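Cytochrome C2 (Paracoccus denitrificans, PDB 1COT) carries a covalently attached heme c and probably shuttles single electrons between redox partners, as class I c-type cytochromes do. Local coordinates at residues A[59-64]-A[89-94]; A[41-46]-A[117-122]. One frame throughout, in Å; residues are numbered along the deposited sequence.

In the fold
Both contacts lie on the propionate side of heme c, with their centres about 22 Å apart, and along the chain contact 1 is nested inside the loop that contact 2 closes. Contact 1 joins helix 57-65 to the end of helix 83-91; contact 2 ties the loop at 41-46 to the chain end after helix 108-117. Ile59 packs closest to O1D of one propionate, whereas Arg45 hydrogen-bonds O1A of the other. Between the contacts, Lys46 NZ packs 3.8 Å from Ala63 O. Side chain to side chain, the axial ligand Met100 is about 12 Å from Val62 and about 10 Å from Val42, and the other axial ligand, His19, about 8 Å from Val42.

Contact 1 of 2, residues A[59-64]-A[89-94]; sequences ILEVAE and KMTDDK. With HEC (heme c), chain B.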
loop_
_atom_site.group_PDB
_atom_site.type_symbol
_atom_site.label_atom_id
_atom_site.label_comp_id
_atom_site.label_asym_id
_atom_site.label_seq_id
_atom_site.Cartn_x
_atom_site.Cartn_y
_atom_site.Cartn_z
ATOM N N ILE A 59 6.835 -0.032 9.757
ATOM C CA ILE A 59 6.819 -0.824 8.542
ATOM C C ILE A 59 8.202 -1.345 8.179
ATOM O O ILE A 59 8.340 -2.440 7.622
ATOM C CB ILE A 59 6.068 -0.084 7.438
ATOM C CG1 ILE A 59 5.535 -1.068 6.398
ATOM C CG2 ILE A 59 6.938 1.004 6.820
ATOM C CD1 ILE A 59 4.684 -0.404 5.323
ATOM N N LEU A 60 9.234 -0.577 8.516
ATOM C CA LEU A 60 10.589 -1.015 8.249
ATOM C C LEU A 60 10.849 -2.216 9.132
ATOM O O LEU A 60 11.514 -3.174 8.736
ATOM C CB LEU A 60 11.585 0.099 8.560
ATOM C CG LEU A 60 11.484 1.180 7.499
ATOM C CD1 LEU A 60 12.394 2.335 7.897
ATOM C CD2 LEU A 60 11.889 0.599 6.148
ATOM N N GLU A 61 10.303 -2.190 10.344
ATOM C CA GLU A 61 10.498 -3.323 11.235
ATOM C C GLU A 61 9.774 -4.543 10.681
ATOM O O GLU A 61 10.278 -5.659 10.751
ATOM C CB GLU A 61 10.028 -3.048 12.673
ATOM C CG GLU A 61 10.276 -4.245 13.608
ATOM C CD GLU A 61 10.079 -3.848 15.048
ATOM O OE1 GLU A 61 10.272 -2.569 15.240
ATOM O OE2 GLU A 61 9.756 -4.621 15.926
ATOM N N VAL A 62 8.581 -4.354 10.118
ATOM C CA VAL A 62 7.886 -5.496 9.564
ATOM C C VAL A 62 8.750 -6.112 8.450
ATOM O O VAL A 62 8.906 -7.330 8.410
ATOM C CB VAL A 62 6.550 -5.087 8.960
ATOM C CG1 VAL A 62 5.935 -6.248 8.191
ATOM C CG2 VAL A 62 5.599 -4.581 10.040
ATOM N N ALA A 63 9.334 -5.290 7.549
ATOM C CA ALA A 63 10.180 -5.788 6.449
ATOM C C ALA A 63 11.384 -6.568 6.960
ATOM O O ALA A 63 11.729 -7.639 6.456
ATOM C CB ALA A 63 10.579 -4.663 5.501
ATOM N N GLU A 64 12.014 -6.018 7.979
ATOM C CA GLU A 64 13.173 -6.611 8.591
ATOM C C GLU A 64 12.882 -7.961 9.228
ATOM O O GLU A 64 13.599 -8.950 9.056
ATOM C CB GLU A 64 13.665 -5.566 9.567
ATOM C CG GLU A 64 14.993 -6.032 10.133
ATOM C CD GLU A 64 15.435 -4.964 11.047
ATOM O OE1 GLU A 64 14.678 -3.900 10.987
ATOM O OE2 GLU A 64 16.393 -5.091 11.783
ATOM N N LYS A 89 0.488 -6.139 14.961
ATOM C CA LYS A 89 0.437 -7.558 14.710
ATOM C C LYS A 89 1.733 -8.135 14.149
ATOM O O LYS A 89 2.262 -9.130 14.645
ATOM C CB LYS A 89 -0.732 -7.858 13.781
ATOM C CG LYS A 89 -0.679 -9.278 13.244
ATOM C CD LYS A 89 -1.934 -9.719 12.507
ATOM C CE LYS A 89 -2.008 -9.287 11.052
ATOM N NZ LYS A 89 -2.739 -10.270 10.237
ATOM N N MET A 90 2.247 -7.504 13.094
ATOM C CA MET A 90 3.460 -7.929 12.398
ATOM C C MET A 90 4.796 -7.679 13.083
ATOM O O MET A 90 5.820 -8.246 12.699
ATOM C CB MET A 90 3.481 -7.333 10.977
ATOM C CG MET A 90 2.234 -7.671 10.179
ATOM S SD MET A 90 2.057 -9.447 9.908
ATOM C CE MET A 90 3.656 -9.851 9.157
ATOM N N THR A 91 4.779 -6.815 14.080
ATOM C CA THR A 91 5.988 -6.496 14.798
ATOM C C THR A 91 5.869 -6.943 16.232
ATOM O O THR A 91 6.854 -7.005 16.960
ATOM C CB THR A 91 6.158 -4.972 14.879
ATOM O OG1 THR A 91 5.096 -4.400 15.626
ATOM C CG2 THR A 91 6.269 -4.364 13.484
ATOM N N ASP A 92 4.642 -7.234 16.627
ATOM C CA ASP A 92 4.392 -7.643 17.990
ATOM C C ASP A 92 4.785 -6.477 18.875
ATOM O O ASP A 92 5.171 -6.671 20.023
ATOM C CB ASP A 92 5.250 -8.848 18.397
ATOM C CG ASP A 92 4.435 -10.083 18.583
ATOM O OD1 ASP A 92 3.785 -10.309 19.586
ATOM O OD2 ASP A 92 4.502 -10.884 17.549
ATOM N N ASP A 93 4.706 -5.271 18.326
ATOM C CA ASP A 93 5.077 -4.082 19.072
ATOM C C ASP A 93 3.924 -3.117 19.182
ATOM O O ASP A 93 3.525 -2.447 18.231
ATOM C CB ASP A 93 6.337 -3.406 18.525
ATOM C CG ASP A 93 6.719 -2.057 19.102
ATOM O OD1 ASP A 93 6.029 -1.666 20.151
ATOM O OD2 ASP A 93 7.620 -1.385 18.624
ATOM N N LYS A 94 3.427 -3.052 20.397
ATOM C CA LYS A 94 2.319 -2.208 20.733
ATOM C C LYS A 94 2.535 -0.773 20.341
ATOM O O LYS A 94 1.608 -0.021 20.042
ATOM C CB LYS A 94 2.116 -2.285 22.237
ATOM C CG LYS A 94 0.953 -1.445 22.746
ATOM C CD LYS A 94 0.879 -1.396 24.273
ATOM C CE LYS A 94 -0.229 -0.538 24.868
ATOM N NZ LYS A 94 -0.513 -0.783 26.290
HETATM FE FE HEC B . -0.974 5.034 2.065
HETATM C CHA HEC B . 2.000 3.614 2.725
HETATM C CHB HEC B . -2.021 2.211 0.568
HETATM C CHC HEC B . -3.981 6.468 1.406
HETATM C CHD HEC B . 0.073 7.942 3.441
HETATM N NA HEC B . -0.197 3.260 1.720
HETATM C C1A HEC B . 1.089 2.867 2.077
HETATM C C2A HEC B . 1.303 1.505 1.643
HETATM C C3A HEC B . 0.180 1.085 1.032
HETATM C C4A HEC B . -0.740 2.177 1.079
HETATM C CMA HEC B . -0.101 -0.264 0.413
HETATM C CAA HEC B . 2.572 0.726 1.860
HETATM C CBA HEC B . 3.478 0.903 0.633
HETATM C CGA HEC B . 4.780 0.098 0.618
HETATM O O1A HEC B . 5.565 0.577 -0.154
HETATM O O2A HEC B . 5.024 -0.890 1.268
HETATM N NB HEC B . -2.655 4.480 1.205
HETATM C C1B HEC B . -2.849 3.278 0.598
HETATM C C2B HEC B . -4.166 3.269 0.040
HETATM C C3B HEC B . -4.698 4.454 0.294
HETATM C C4B HEC B . -3.763 5.197 1.021
HETATM C CMB HEC B . -4.768 2.045 -0.675
HETATM C CAB HEC B . -6.088 4.859 0.007
HETATM C CBB HEC B . -7.265 4.078 0.519
HETATM N NC HEC B . -1.799 6.776 2.364
HETATM C C1C HEC B . -3.047 7.222 2.019
HETATM C C2C HEC B . -3.221 8.607 2.402
HETATM C C3C HEC B . -2.062 9.016 2.963
HETATM C C4C HEC B . -1.185 7.888 2.923
HETATM C CMC HEC B . -4.494 9.421 2.194
HETATM C CAC HEC B . -1.682 10.362 3.520
HETATM C CBC HEC B . -2.550 11.359 4.220
HETATM N ND HEC B . 0.694 5.650 2.950
HETATM C C1D HEC B . 0.932 6.908 3.441
HETATM C C2D HEC B . 2.280 6.955 3.978
HETATM C C3D HEC B . 2.800 5.735 3.746
HETATM C C4D HEC B . 1.816 4.921 3.128
HETATM C CMD HEC B . 2.931 8.142 4.651
HETATM C CAD HEC B . 4.120 5.246 4.203
HETATM C CBD HEC B . 3.763 4.550 5.553
HETATM C CGD HEC B . 4.862 4.300 6.516
HETATM O O1D HEC B . 6.032 4.489 6.284
HETATM O O2D HEC B . 4.487 3.839 7.625
HETATM O O HOH W 1 7.699 -1.248 16.033
#
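Val62 and Thr91 meet through methyls that each stand anti to their own carbonyl carbon: in Val62, CG1 is anti to the backbone N (chi1 171°) and CG2 lies beside that N, while in Thr91 a chi1 of 64° sets OG1 between N and C, with CG2 on the side of Val62. They cross at about a right angle, Val62 CG2 resting 3.5 Å from Thr91 CG2. The same Val62 methyl lies 3.6 Å from Met90 CB, and the valine also touches Trp86 and Leu87 of helix 83-91. Glu61, extended beyond CG, crosses Thr91 at about a right angle, its CG 4.0 Å from Thr91 CG2 and its OE2 3.8 Å from Thr91 CB.

No direct hydrogen bond joins the segments; a water does. It donates to Glu61 OE1 at 3.0 Å and to Asp93 OD2 at 2.6 Å, bridging carboxylates whose like charges it would be expected to screen. Lys65 NZ bonds Thr91 O and makes a weak, long ion pair with Glu61 OE2. Asp93 OD1 accepts from Gly95 N.

Thr91 OG1 bonds Leu87 O and accepts from Asp93 N at 2.9 Å, an ST turn just where Asp92 leaves the helix with positive phi. Ile59 points away from 89-94, its CG2 3.6 Å from heme O1D; through it helix 57-65 borders the heme pocket of a class I cytochrome c.

Contact 2 of 2, residues A[41-46]-A[117-122]; sequences GVVGRK and QNSPDA. With HEC (heme c), chain B.
Gly41 N donates to Asn118 O across 2.8 Å, nearly straight at 163°, the shorter of two hydrogen bonds that join the segments. The other runs from Val43 N to Ser119 OG, 3.1 Å long. Each segment holds a beta turn: type II from Val42 to Arg45 and type I from Ser119 to Ala122, in the cytochrome c fold where the heme-side loop meets the chain leaving helix 108-117.

Ser119 OG stands anti to its own carbonyl carbon (chi1 -69°), beside its backbone N, and faces the loop; it also bonds Leu115 O, one turn back. Thus a buried hydroxyl links the end of the helix to the loop. Val42 N is near this oxygen too, but its angle is too poor for a bond. Gly41 has a positive phi, and its CA approaches Ser119 OG to 3.2 Å.

At the last residue of the type II turn, Arg45 NH2 donates to heme O1A over 3.0 Å at 163°, with the propionate carbon CGA at the guanidinium edge and in its plane. NH1 is bonded to Asn38 O, so two acceptors fix the group's rotation, and Val42 CA lies above one face toward the rim.

Val43 CB sits 3.7 Å from Ser119 CB, and Val43 also touches Ala116 of the helix. The apolar pair Val43 CB and Ala122 CB is looser, at 4.4 Å. In a methyl-to-carbonyl contact at the chain end, Ala122 CB abuts Val43 O at 3.2 Å.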
loop_
_atom_site.group_PDB
_atom_site.type_symbol
_atom_site.label_atom_id
_atom_site.label_comp_id
_atom_site.label_asym_id
_atom_site.label_seq_id
_atom_site.Cartn_x
_atom_site.Cartn_y
_atom_site.Cartn_z
ATOM N N GLY A 41 2.718 -1.147 -9.248
ATOM C CA GLY A 41 3.337 -2.429 -8.972
ATOM C C GLY A 41 3.420 -2.792 -7.499
ATOM O O GLY A 41 4.290 -3.574 -7.106
ATOM N N VAL A 42 2.532 -2.250 -6.661
ATOM C CA VAL A 42 2.602 -2.581 -5.237
ATOM C C VAL A 42 2.279 -4.033 -4.944
ATOM O O VAL A 42 2.850 -4.640 -4.039
ATOM C CB VAL A 42 1.809 -1.635 -4.321
ATOM C CG1 VAL A 42 0.308 -1.746 -4.605
ATOM C CG2 VAL A 42 2.104 -1.887 -2.854
ATOM N N VAL A 43 1.361 -4.611 -5.717
ATOM C CA VAL A 43 1.039 -6.005 -5.462
ATOM C C VAL A 43 2.211 -6.859 -5.898
ATOM O O VAL A 43 2.658 -6.776 -7.045
ATOM C CB VAL A 43 -0.240 -6.440 -6.168
ATOM C CG1 VAL A 43 -0.624 -7.861 -5.767
ATOM C CG2 VAL A 43 -1.372 -5.465 -5.859
ATOM N N GLY A 44 2.709 -7.687 -4.988
ATOM C CA GLY A 44 3.832 -8.549 -5.265
ATOM C C GLY A 44 5.149 -7.872 -4.917
ATOM O O GLY A 44 6.208 -8.508 -4.931
ATOM N N ARG A 45 5.099 -6.594 -4.575
ATOM C CA ARG A 45 6.325 -5.894 -4.223
ATOM C C ARG A 45 6.701 -6.127 -2.763
ATOM O O ARG A 45 5.824 -6.202 -1.906
ATOM C CB ARG A 45 6.040 -4.426 -4.429
ATOM C CG ARG A 45 7.168 -3.492 -4.105
ATOM C CD ARG A 45 6.811 -2.131 -4.681
ATOM N NE ARG A 45 6.271 -1.210 -3.695
ATOM C CZ ARG A 45 5.617 -0.097 -4.038
ATOM N NH1 ARG A 45 5.418 0.234 -5.314
ATOM N NH2 ARG A 45 5.160 0.699 -3.081
ATOM N N LYS A 46 8.001 -6.210 -2.462
ATOM C CA LYS A 46 8.442 -6.396 -1.087
ATOM C C LYS A 46 7.965 -5.216 -0.247
ATOM O O LYS A 46 7.986 -4.069 -0.694
ATOM C CB LYS A 46 9.967 -6.397 -1.033
ATOM C CG LYS A 46 10.548 -6.783 0.317
ATOM C CD LYS A 46 12.077 -6.787 0.352
ATOM C CE LYS A 46 12.654 -7.451 1.583
ATOM N NZ LYS A 46 12.224 -6.793 2.825
ATOM N N GLN A 117 -4.518 -4.172 -10.805
ATOM C CA GLN A 117 -4.582 -3.909 -12.214
ATOM C C GLN A 117 -3.328 -3.141 -12.624
ATOM O O GLN A 117 -2.798 -3.275 -13.722
ATOM C CB GLN A 117 -5.859 -3.085 -12.460
ATOM C CG GLN A 117 -5.905 -2.397 -13.838
ATOM C CD GLN A 117 -7.215 -1.679 -14.085
ATOM O OE1 GLN A 117 -8.273 -2.316 -14.210
ATOM N NE2 GLN A 117 -7.151 -0.352 -14.179
ATOM N N ASN A 118 -2.858 -2.313 -11.694
ATOM C CA ASN A 118 -1.681 -1.492 -11.895
ATOM C C ASN A 118 -0.387 -2.143 -11.386
ATOM O O ASN A 118 0.597 -1.451 -11.127
ATOM C CB ASN A 118 -1.898 -0.073 -11.344
ATOM C CG ASN A 118 -2.936 0.635 -12.187
ATOM O OD1 ASN A 118 -2.652 1.018 -13.334
ATOM N ND2 ASN A 118 -4.145 0.786 -11.656
ATOM N N SER A 119 -0.381 -3.474 -11.288
ATOM C CA SER A 119 0.752 -4.293 -10.855
ATOM C C SER A 119 0.784 -5.396 -11.889
ATOM O O SER A 119 0.623 -6.570 -11.582
ATOM C CB SER A 119 0.493 -4.898 -9.484
ATOM O OG SER A 119 0.511 -3.833 -8.558
ATOM N N PRO A 120 0.979 -4.972 -13.138
ATOM C CA PRO A 120 0.977 -5.901 -14.251
ATOM C C PRO A 120 1.912 -7.080 -14.253
ATOM O O PRO A 120 1.616 -8.145 -14.800
ATOM C CB PRO A 120 1.124 -5.058 -15.518
ATOM C CG PRO A 120 1.759 -3.759 -15.069
ATOM C CD PRO A 120 1.470 -3.638 -13.580
ATOM N N ASP A 121 3.045 -6.877 -13.626
ATOM C CA ASP A 121 4.021 -7.922 -13.568
ATOM C C ASP A 121 3.984 -8.629 -12.247
ATOM O O ASP A 121 4.912 -9.361 -11.908
ATOM C CB ASP A 121 5.383 -7.290 -13.831
ATOM C CG ASP A 121 5.417 -6.981 -15.291
ATOM O OD1 ASP A 121 5.344 -7.852 -16.131
ATOM O OD2 ASP A 121 5.485 -5.702 -15.561
ATOM N N ALA A 122 2.915 -8.397 -11.505
ATOM C CA ALA A 122 2.833 -9.059 -10.228
ATOM C C ALA A 122 2.767 -10.542 -10.536
ATOM O O ALA A 122 1.982 -10.894 -11.446
ATOM C CB ALA A 122 1.586 -8.625 -9.474
HETATM FE FE HEC B . -0.974 5.034 2.065
HETATM C CHA HEC B . 2.000 3.614 2.725
HETATM C CHB HEC B . -2.021 2.211 0.568
HETATM C CHC HEC B . -3.981 6.468 1.406
HETATM C CHD HEC B . 0.073 7.942 3.441
HETATM N NA HEC B . -0.197 3.260 1.720
HETATM C C1A HEC B . 1.089 2.867 2.077
HETATM C C2A HEC B . 1.303 1.505 1.643
HETATM C C3A HEC B . 0.180 1.085 1.032
HETATM C C4A HEC B . -0.740 2.177 1.079
HETATM C CMA HEC B . -0.101 -0.264 0.413
HETATM C CAA HEC B . 2.572 0.726 1.860
HETATM C CBA HEC B . 3.478 0.903 0.633
HETATM C CGA HEC B . 4.780 0.098 0.618
HETATM O O1A HEC B . 5.565 0.577 -0.154
HETATM O O2A HEC B . 5.024 -0.890 1.268
HETATM N NB HEC B . -2.655 4.480 1.205
HETATM C C1B HEC B . -2.849 3.278 0.598
HETATM C C2B HEC B . -4.166 3.269 0.040
HETATM C C3B HEC B . -4.698 4.454 0.294
HETATM C C4B HEC B . -3.763 5.197 1.021
HETATM C CMB HEC B . -4.768 2.045 -0.675
HETATM C CAB HEC B . -6.088 4.859 0.007
HETATM C CBB HEC B . -7.265 4.078 0.519
HETATM N NC HEC B . -1.799 6.776 2.364
HETATM C C1C HEC B . -3.047 7.222 2.019
HETATM C C2C HEC B . -3.221 8.607 2.402
HETATM C C3C HEC B . -2.062 9.016 2.963
HETATM C C4C HEC B . -1.185 7.888 2.923
HETATM C CMC HEC B . -4.494 9.421 2.194
HETATM C CAC HEC B . -1.682 10.362 3.520
HETATM C CBC HEC B . -2.550 11.359 4.220
HETATM N ND HEC B . 0.694 5.650 2.950
HETATM C C1D HEC B . 0.932 6.908 3.441
HETATM C C2D HEC B . 2.280 6.955 3.978
HETATM C C3D HEC B . 2.800 5.735 3.746
HETATM C C4D HEC B . 1.816 4.921 3.128
HETATM C CMD HEC B . 2.931 8.142 4.651
HETATM C CAD HEC B . 4.120 5.246 4.203
HETATM C CBD HEC B . 3.763 4.550 5.553
HETATM C CGD HEC B . 4.862 4.300 6.516
HETATM O O1D HEC B . 6.032 4.489 6.284
HETATM O O2D HEC B . 4.487 3.839 7.625
#